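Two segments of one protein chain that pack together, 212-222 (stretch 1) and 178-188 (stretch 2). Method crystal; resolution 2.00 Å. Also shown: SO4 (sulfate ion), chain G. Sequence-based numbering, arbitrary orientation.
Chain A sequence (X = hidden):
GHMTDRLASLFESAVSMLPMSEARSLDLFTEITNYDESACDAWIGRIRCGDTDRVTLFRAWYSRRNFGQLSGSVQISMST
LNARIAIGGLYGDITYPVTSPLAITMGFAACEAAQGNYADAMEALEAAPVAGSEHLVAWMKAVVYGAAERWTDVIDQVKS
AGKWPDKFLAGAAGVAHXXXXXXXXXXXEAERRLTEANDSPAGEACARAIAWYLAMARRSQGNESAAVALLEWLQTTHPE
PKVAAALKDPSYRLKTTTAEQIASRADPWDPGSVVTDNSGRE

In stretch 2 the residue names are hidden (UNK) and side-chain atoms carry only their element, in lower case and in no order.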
ATOM      1  N   TRP A 212      -6.548 -16.161   3.821  1.00 21.17           N
ATOM      2  CA  TRP A 212      -5.360 -16.685   4.479  1.00 22.08           C
ATOM      3  C   TRP A 212      -5.434 -16.607   5.971  1.00 21.76           C
ATOM      4  O   TRP A 212      -5.187 -17.579   6.665  1.00 21.63           O
ATOM      5  CB  TRP A 212      -4.109 -15.941   4.008  1.00 22.24           C
ATOM      6  CG  TRP A 212      -2.865 -16.382   4.711  1.00 23.30           C
ATOM      7  CD1 TRP A 212      -2.155 -15.702   5.708  1.00 24.13           C
ATOM      8  CD2 TRP A 212      -2.105 -17.605   4.460  1.00 24.95           C
ATOM      9  NE1 TRP A 212      -1.058 -16.421   6.097  1.00 24.83           N
ATOM     10  CE2 TRP A 212      -0.966 -17.576   5.378  1.00 25.99           C
ATOM     11  CE3 TRP A 212      -2.255 -18.695   3.594  1.00 25.63           C
ATOM     12  CZ2 TRP A 212      -0.031 -18.609   5.417  1.00 27.39           C
ATOM     13  CZ3 TRP A 212      -1.309 -19.722   3.640  1.00 27.19           C
ATOM     14  CH2 TRP A 212      -0.225 -19.686   4.542  1.00 28.03           C
ATOM     15  N   TYR A 213      -5.782 -15.441   6.487  1.00 21.14           N
ATOM     16  CA  TYR A 213      -5.827 -15.260   7.932  1.00 20.85           C
ATOM     17  C   TYR A 213      -7.033 -15.943   8.571  1.00 20.86           C
ATOM     18  O   TYR A 213      -6.933 -16.422   9.708  1.00 21.23           O
ATOM     19  CB  TYR A 213      -5.687 -13.772   8.305  1.00 20.13           C
ATOM     20  CG  TYR A 213      -4.244 -13.308   8.212  1.00 20.07           C
ATOM     21  CD1 TYR A 213      -3.310 -13.669   9.189  1.00 22.06           C
ATOM     22  CD2 TYR A 213      -3.798 -12.548   7.153  1.00 20.58           C
ATOM     23  CE1 TYR A 213      -1.972 -13.273   9.111  1.00 22.44           C
ATOM     24  CE2 TYR A 213      -2.464 -12.146   7.061  1.00 20.72           C
ATOM     25  CZ  TYR A 213      -1.564 -12.500   8.045  1.00 21.85           C
ATOM     26  OH  TYR A 213      -0.251 -12.100   7.954  1.00 23.08           O
ATOM     27  N   LEU A 214      -8.158 -16.016   7.856  1.00 20.47           N
ATOM     28  CA  LEU A 214      -9.274 -16.855   8.331  1.00 20.91           C
ATOM     29  C   LEU A 214      -8.806 -18.296   8.440  1.00 21.55           C
ATOM     30  O   LEU A 214      -9.098 -18.957   9.435  1.00 22.17           O
ATOM     31  CB  LEU A 214     -10.509 -16.781   7.417  1.00 20.70           C
ATOM     32  CG  LEU A 214     -11.451 -15.565   7.534  1.00 21.17           C
ATOM     33  CD1 LEU A 214     -12.435 -15.505   6.348  1.00 21.04           C
ATOM     34  CD2 LEU A 214     -12.209 -15.622   8.872  1.00 21.37           C
ATOM     35  N   ALA A 215      -8.105 -18.799   7.416  1.00 22.06           N
ATOM     36  CA  ALA A 215      -7.642 -20.204   7.418  1.00 23.15           C
ATOM     37  C   ALA A 215      -6.703 -20.438   8.573  1.00 24.84           C
ATOM     38  O   ALA A 215      -6.819 -21.444   9.300  1.00 26.61           O
ATOM     39  CB  ALA A 215      -6.973 -20.587   6.100  1.00 23.60           C
ATOM     40  N   MET A 216      -5.763 -19.519   8.761  1.00 24.99           N
ATOM     41  CA  MET A 216      -4.809 -19.639   9.871  1.00 26.27           C
ATOM     42  C   MET A 216      -5.510 -19.585  11.232  1.00 26.55           C
ATOM     43  O   MET A 216      -5.177 -20.360  12.129  1.00 29.09           O
ATOM     44  CB  MET A 216      -3.727 -18.562   9.778  1.00 25.90           C
ATOM     45  CG  MET A 216      -2.724 -18.775   8.650  1.00 27.29           C
ATOM     46  SD  MET A 216      -1.828 -20.345   8.700  1.00 29.91           S
ATOM     47  CE  MET A 216      -2.473 -21.221   7.285  1.00 29.84           C
ATOM     48  N   ALA A 217      -6.479 -18.682  11.392  1.00 25.86           N
ATOM     49  CA  ALA A 217      -7.240 -18.634  12.643  1.00 26.52           C
ATOM     50  C   ALA A 217      -7.974 -19.953  12.906  1.00 28.33           C
ATOM     51  O   ALA A 217      -7.976 -20.455  14.041  1.00 28.51           O
ATOM     52  CB  ALA A 217      -8.221 -17.485  12.664  1.00 24.67           C
ATOM     53  N   ARG A 218      -8.631 -20.490  11.873  1.00 28.11           N
ATOM     54  CA  ARG A 218      -9.359 -21.743  12.039  1.00 29.90           C
ATOM     55  C   ARG A 218      -8.443 -22.882  12.408  1.00 30.87           C
ATOM     56  O   ARG A 218      -8.762 -23.699  13.293  1.00 32.39           O
ATOM     57  CB  ARG A 218     -10.126 -22.109  10.771  1.00 29.98           C
ATOM     58  CG  ARG A 218     -11.232 -21.138  10.434  1.00 29.99           C
ATOM     59  CD  ARG A 218     -12.390 -21.266  11.390  1.00 32.31           C
ATOM     60  NE  ARG A 218     -13.367 -20.248  11.069  1.00 33.41           N
ATOM     61  CZ  ARG A 218     -14.404 -19.915  11.829  1.00 35.07           C
ATOM     62  NH1 ARG A 218     -14.622 -20.500  12.994  1.00 36.99           N
ATOM     63  NH2 ARG A 218     -15.232 -18.976  11.402  1.00 37.21           N
ATOM     64  N   ARG A 219      -7.314 -22.972  11.721  1.00 31.04           N
ATOM     65  CA  ARG A 219      -6.367 -24.054  11.993  1.00 32.86           C
ATOM     66  C   ARG A 219      -5.853 -23.980  13.442  1.00 34.51           C
ATOM     67  O   ARG A 219      -5.803 -24.984  14.130  1.00 34.29           O
ATOM     68  CB  ARG A 219      -5.194 -24.009  11.025  1.00 33.24           C
ATOM     69  CG  ARG A 219      -4.116 -25.037  11.349  1.00 35.23           C
ATOM     70  CD  ARG A 219      -3.141 -25.180  10.203  1.00 35.74           C
ATOM     71  NE  ARG A 219      -3.673 -26.030   9.149  1.00 36.07           N
ATOM     72  CZ  ARG A 219      -3.118 -26.155   7.951  1.00 36.88           C
ATOM     73  NH1 ARG A 219      -2.021 -25.469   7.630  1.00 37.36           N
ATOM     74  NH2 ARG A 219      -3.653 -26.977   7.062  1.00 36.16           N
ATOM     75  N   SER A 220      -5.492 -22.783  13.911  1.00 34.23           N
ATOM     76  CA  SER A 220      -4.965 -22.651  15.280  1.00 35.62           C
ATOM     77  C   SER A 220      -6.024 -22.952  16.341  1.00 35.96           C
ATOM     78  O   SER A 220      -5.704 -23.419  17.415  1.00 36.56           O
ATOM     79  CB  SER A 220      -4.370 -21.271  15.506  1.00 35.54           C
ATOM     80  OG  SER A 220      -3.203 -21.115  14.692  1.00 37.50           O
ATOM     81  N   GLN A 221      -7.292 -22.718  16.033  1.00 34.84           N
ATOM     82  CA  GLN A 221      -8.373 -23.159  16.926  1.00 35.73           C
ATOM     83  C   GLN A 221      -8.654 -24.660  16.872  1.00 37.20           C
ATOM     84  O   GLN A 221      -9.428 -25.169  17.678  1.00 39.32           O
ATOM     85  CB  GLN A 221      -9.660 -22.433  16.586  1.00 34.68           C
ATOM     86  CG  GLN A 221      -9.625 -20.967  16.886  1.00 33.60           C
ATOM     87  CD  GLN A 221     -10.844 -20.279  16.321  1.00 32.96           C
ATOM     88  OE1 GLN A 221     -11.297 -20.583  15.205  1.00 33.12           O
ATOM     89  NE2 GLN A 221     -11.389 -19.362  17.088  1.00 33.20           N
ATOM     90  N   GLY A 222      -8.077 -25.355  15.899  1.00 36.98           N
ATOM     91  CA  GLY A 222      -8.269 -26.795  15.765  1.00 37.84           C
ATOM     92  C   GLY A 222      -9.280 -27.179  14.702  1.00 37.46           C
ATOM     93  O   GLY A 222      -9.495 -28.369  14.462  1.00 37.92           O
ATOM     94  N   UNK A 178      -8.605  -7.115  11.582  1.00 19.30           N
ATOM     95  CA  UNK A 178      -8.702  -8.598  11.653  1.00 18.96           C
ATOM     96  C   UNK A 178      -7.382  -9.319  11.534  1.00 18.84           C
ATOM     97  O   UNK A 178      -7.125 -10.265  12.279  1.00 19.52           O
ATOM     98  N   UNK A 179      -6.529  -8.855  10.609  1.00 18.64           N
ATOM     99  CA  UNK A 179      -5.183  -9.382  10.467  1.00 18.10           C
ATOM    100  C   UNK A 179      -4.357  -9.181  11.742  1.00 19.07           C
ATOM    101  O   UNK A 179      -3.676 -10.111  12.205  1.00 19.54           O
ATOM    102  c   UNK A 179      -5.206  -9.343   7.956  1.00 18.08           C
ATOM    103  c   UNK A 179      -3.012  -9.108   9.217  1.00 18.09           C
ATOM    104  c   UNK A 179      -4.501  -8.798   9.225  1.00 17.87           C
ATOM    105  N   UNK A 180      -4.381  -7.956  12.272  1.00 19.06           N
ATOM    106  CA  UNK A 180      -3.695  -7.634  13.524  1.00 19.83           C
ATOM    107  C   UNK A 180      -4.192  -8.552  14.663  1.00 20.23           C
ATOM    108  O   UNK A 180      -3.393  -9.119  15.415  1.00 21.20           O
ATOM    109  c   UNK A 180      -3.883  -6.143  13.878  1.00 18.60           C
ATOM    110  N   UNK A 181      -5.512  -8.721  14.779  1.00 20.56           N
ATOM    111  CA  UNK A 181      -6.086  -9.644  15.793  1.00 20.59           C
ATOM    112  C   UNK A 181      -5.582 -11.074  15.657  1.00 21.05           C
ATOM    113  O   UNK A 181      -5.165 -11.688  16.634  1.00 21.66           O
ATOM    114  c   UNK A 181      -7.598  -9.642  15.737  1.00 20.67           C
ATOM    115  N   UNK A 182      -5.583 -11.590  14.436  1.00 20.64           N
ATOM    116  CA  UNK A 182      -5.074 -12.939  14.162  1.00 20.89           C
ATOM    117  C   UNK A 182      -3.612 -13.106  14.577  1.00 21.70           C
ATOM    118  O   UNK A 182      -3.257 -14.102  15.217  1.00 22.77           O
ATOM    119  c   UNK A 182      -5.261 -13.269  12.695  1.00 19.92           C
ATOM    120  N   UNK A 183      -2.787 -12.114  14.263  1.00 21.45           N
ATOM    121  CA  UNK A 183      -1.379 -12.162  14.602  1.00 22.24           C
ATOM    122  C   UNK A 183      -1.109 -12.050  16.110  1.00 23.15           C
ATOM    123  O   UNK A 183      -0.010 -12.350  16.566  1.00 23.93           O
ATOM    124  o   UNK A 183       0.633 -12.311  12.200  1.00 23.30           O
ATOM    125  c   UNK A 183      -0.618 -11.091  13.816  1.00 22.04           C
ATOM    126  c   UNK A 183      -0.281 -11.528  12.398  1.00 21.92           C
ATOM    127  n   UNK A 183      -1.003 -11.017  11.417  1.00 20.71           N
ATOM    128  N   UNK A 184      -2.105 -11.571  16.855  1.00 23.07           N
ATOM    129  CA  UNK A 184      -2.066 -11.515  18.305  1.00 23.98           C
ATOM    130  C   UNK A 184      -2.807 -12.714  18.952  1.00 25.46           C
ATOM    131  O   UNK A 184      -3.060 -12.720  20.163  1.00 26.73           O
ATOM    132  c   UNK A 184      -2.670 -10.192  18.795  1.00 23.18           C
ATOM    133  c   UNK A 184      -2.770  -7.661  18.603  1.00 21.37           C
ATOM    134  c   UNK A 184      -0.604  -8.806  19.248  1.00 23.53           C
ATOM    135  c   UNK A 184      -1.900  -8.907  18.437  1.00 22.53           C
ATOM    136  N   UNK A 185      -3.134 -13.720  18.147  1.00 25.48           N
ATOM    137  CA  UNK A 185      -3.805 -14.931  18.617  1.00 26.53           C
ATOM    138  C   UNK A 185      -5.222 -14.688  19.156  1.00 27.08           C
ATOM    139  O   UNK A 185      -5.750 -15.498  19.925  1.00 28.59           O
ATOM    140  c   UNK A 185      -2.943 -15.653  19.662  1.00 28.41           C
ATOM    141  N   UNK A 186      -5.833 -13.586  18.713  1.00 26.40           N
ATOM    142  CA  UNK A 186      -7.209 -13.240  19.046  1.00 26.76           C
ATOM    143  C   UNK A 186      -8.076 -13.752  17.903  1.00 26.63           C
ATOM    144  O   UNK A 186      -8.642 -12.990  17.124  1.00 24.88           O
ATOM    145  c   UNK A 186      -6.670  -9.589  20.357  1.00 25.76           C
ATOM    146  c   UNK A 186      -6.449 -11.088  20.282  1.00 26.41           C
ATOM    147  c   UNK A 186      -7.349 -11.729  19.217  1.00 26.24           C
ATOM    148  c   UNK A 186      -6.643 -11.717  21.652  1.00 28.28           C
ATOM    149  N   UNK A 187      -8.151 -15.070  17.821  1.00 26.75           N
ATOM    150  CA  UNK A 187      -8.618 -15.731  16.627  1.00 26.80           C
ATOM    151  C   UNK A 187     -10.123 -15.577  16.385  1.00 26.90           C
ATOM    152  O   UNK A 187     -10.554 -15.448  15.234  1.00 24.61           O
ATOM    153  c   UNK A 187      -6.732 -17.464  16.641  1.00 28.91           C
ATOM    154  c   UNK A 187      -4.711 -18.384  17.595  1.00 31.43           C
ATOM    155  c   UNK A 187      -8.226 -17.222  16.679  1.00 28.08           C
ATOM    156  c   UNK A 187      -6.085 -18.183  17.643  1.00 30.71           C
ATOM    157  c   UNK A 187      -5.970 -16.951  15.603  1.00 28.61           C
ATOM    158  c   UNK A 187      -4.597 -17.162  15.545  1.00 28.37           C
ATOM    159  c   UNK A 187      -3.977 -17.873  16.530  1.00 30.00           C
ATOM    160  N   UNK A 188     -10.919 -15.610  17.458  1.00 27.85           N
ATOM    161  CA  UNK A 188     -12.360 -15.421  17.327  1.00 28.81           C
ATOM    162  C   UNK A 188     -12.672 -14.020  16.826  1.00 27.83           C
ATOM    163  O   UNK A 188     -13.495 -13.848  15.928  1.00 27.07           O
ATOM    164  c   UNK A 188     -13.109 -15.695  18.646  1.00 30.93           C
ATOM    165  c   UNK A 188     -14.590 -15.312  18.540  1.00 31.46           C
ATOM    166  o   UNK A 188     -13.029 -17.093  18.921  1.00 31.74           O
TER
HETATM  167  S   SO4 G1005      -9.809 -17.591  20.521  1.00 69.36           S
HETATM  168  O1  SO4 G1005     -10.273 -18.009  21.861  1.00 70.10           O
HETATM  169  O2  SO4 G1005     -10.155 -18.667  19.557  1.00 63.03           O
HETATM  170  O3  SO4 G1005     -10.458 -16.303  20.171  1.00 60.22           O
HETATM  171  O4  SO4 G1005      -8.341 -17.381  20.541  1.00 70.58           O

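Position 178 has no side-chain atoms, and nothing of stretch 1 comes close. It is Gly178. Position 179 has three carbons, one carrying the other two. This short fork lies against the ring of Tyr213, one branch over its face. Three carbons branched at CB make Val179. Its CG1 sits 4.0 Å from the centroid of the Tyr213 ring, a CH-pi contact, and its CG2 is 3.6 Å from Tyr213 CD2.

Position 180 has a single carbon, directed away from stretch 1. It is Ala180. Position 181 also has one carbon, out of reach of the other helix. It is Ala181. Position 182 again has one carbon, but this one points toward stretch 1, 4.0 Å from Tyr213 CD1. It is Ala182.

Position 183 has two carbons, the second carrying one oxygen and one nitrogen. The nitrogen comes 3.4 Å from Tyr213 CE1, oblique to the ring. That is a short amide, so the residue is Asn183. Its ND2 donates a hydrogen bond to Val179 O (2.9 Å), which folds the amide back along its own helix.

Position 184 has four carbons forked at the second and does not reach stretch 1. It is Leu184. Position 185 has one carbon and makes no contact with stretch 1. It is Ala185, with a positive phi of 65° in the turn between the helices. Position 186 has four carbons, again forked at the second, and is exposed. It is Leu186, at the N-cap position of the next helix.

Position 187 has one carbon followed by a ring of six carbons, with no oxygen on the ring. It packs on Ala217 and Ser220. It is Phe187. Ser220 CB lies over one face, 3.9 Å from the centroid of the Phe187 ring, and Ala217 CB is 3.7 Å from Phe187 CD1.

Position 188 has one carbon carrying one oxygen and one carbon, and the oxygen lies near the Gln221 side chain. It is Thr188. Its backbone N and its OG1 both donate hydrogen bonds to sulfate O3, at 2.8 and 3.0 Å. Thr188 OG1 is 3.3 Å from the modelled Gln221 NE2, but that amide is probably turned over.

The contact works through two aromatic rings, one from each stretch. Tyr213 packs on Val179, Ala182 and Asn183. One helical turn later the backbones come closer, with Ala217 CA 5.1 Å from Phe187 CA. The Phe187 ring fits there and reaches Ser220. Packing, with no clear hydrogen bond between the stretches, holds them together.

Stretch 2 (178-188) GVAAANLALFT
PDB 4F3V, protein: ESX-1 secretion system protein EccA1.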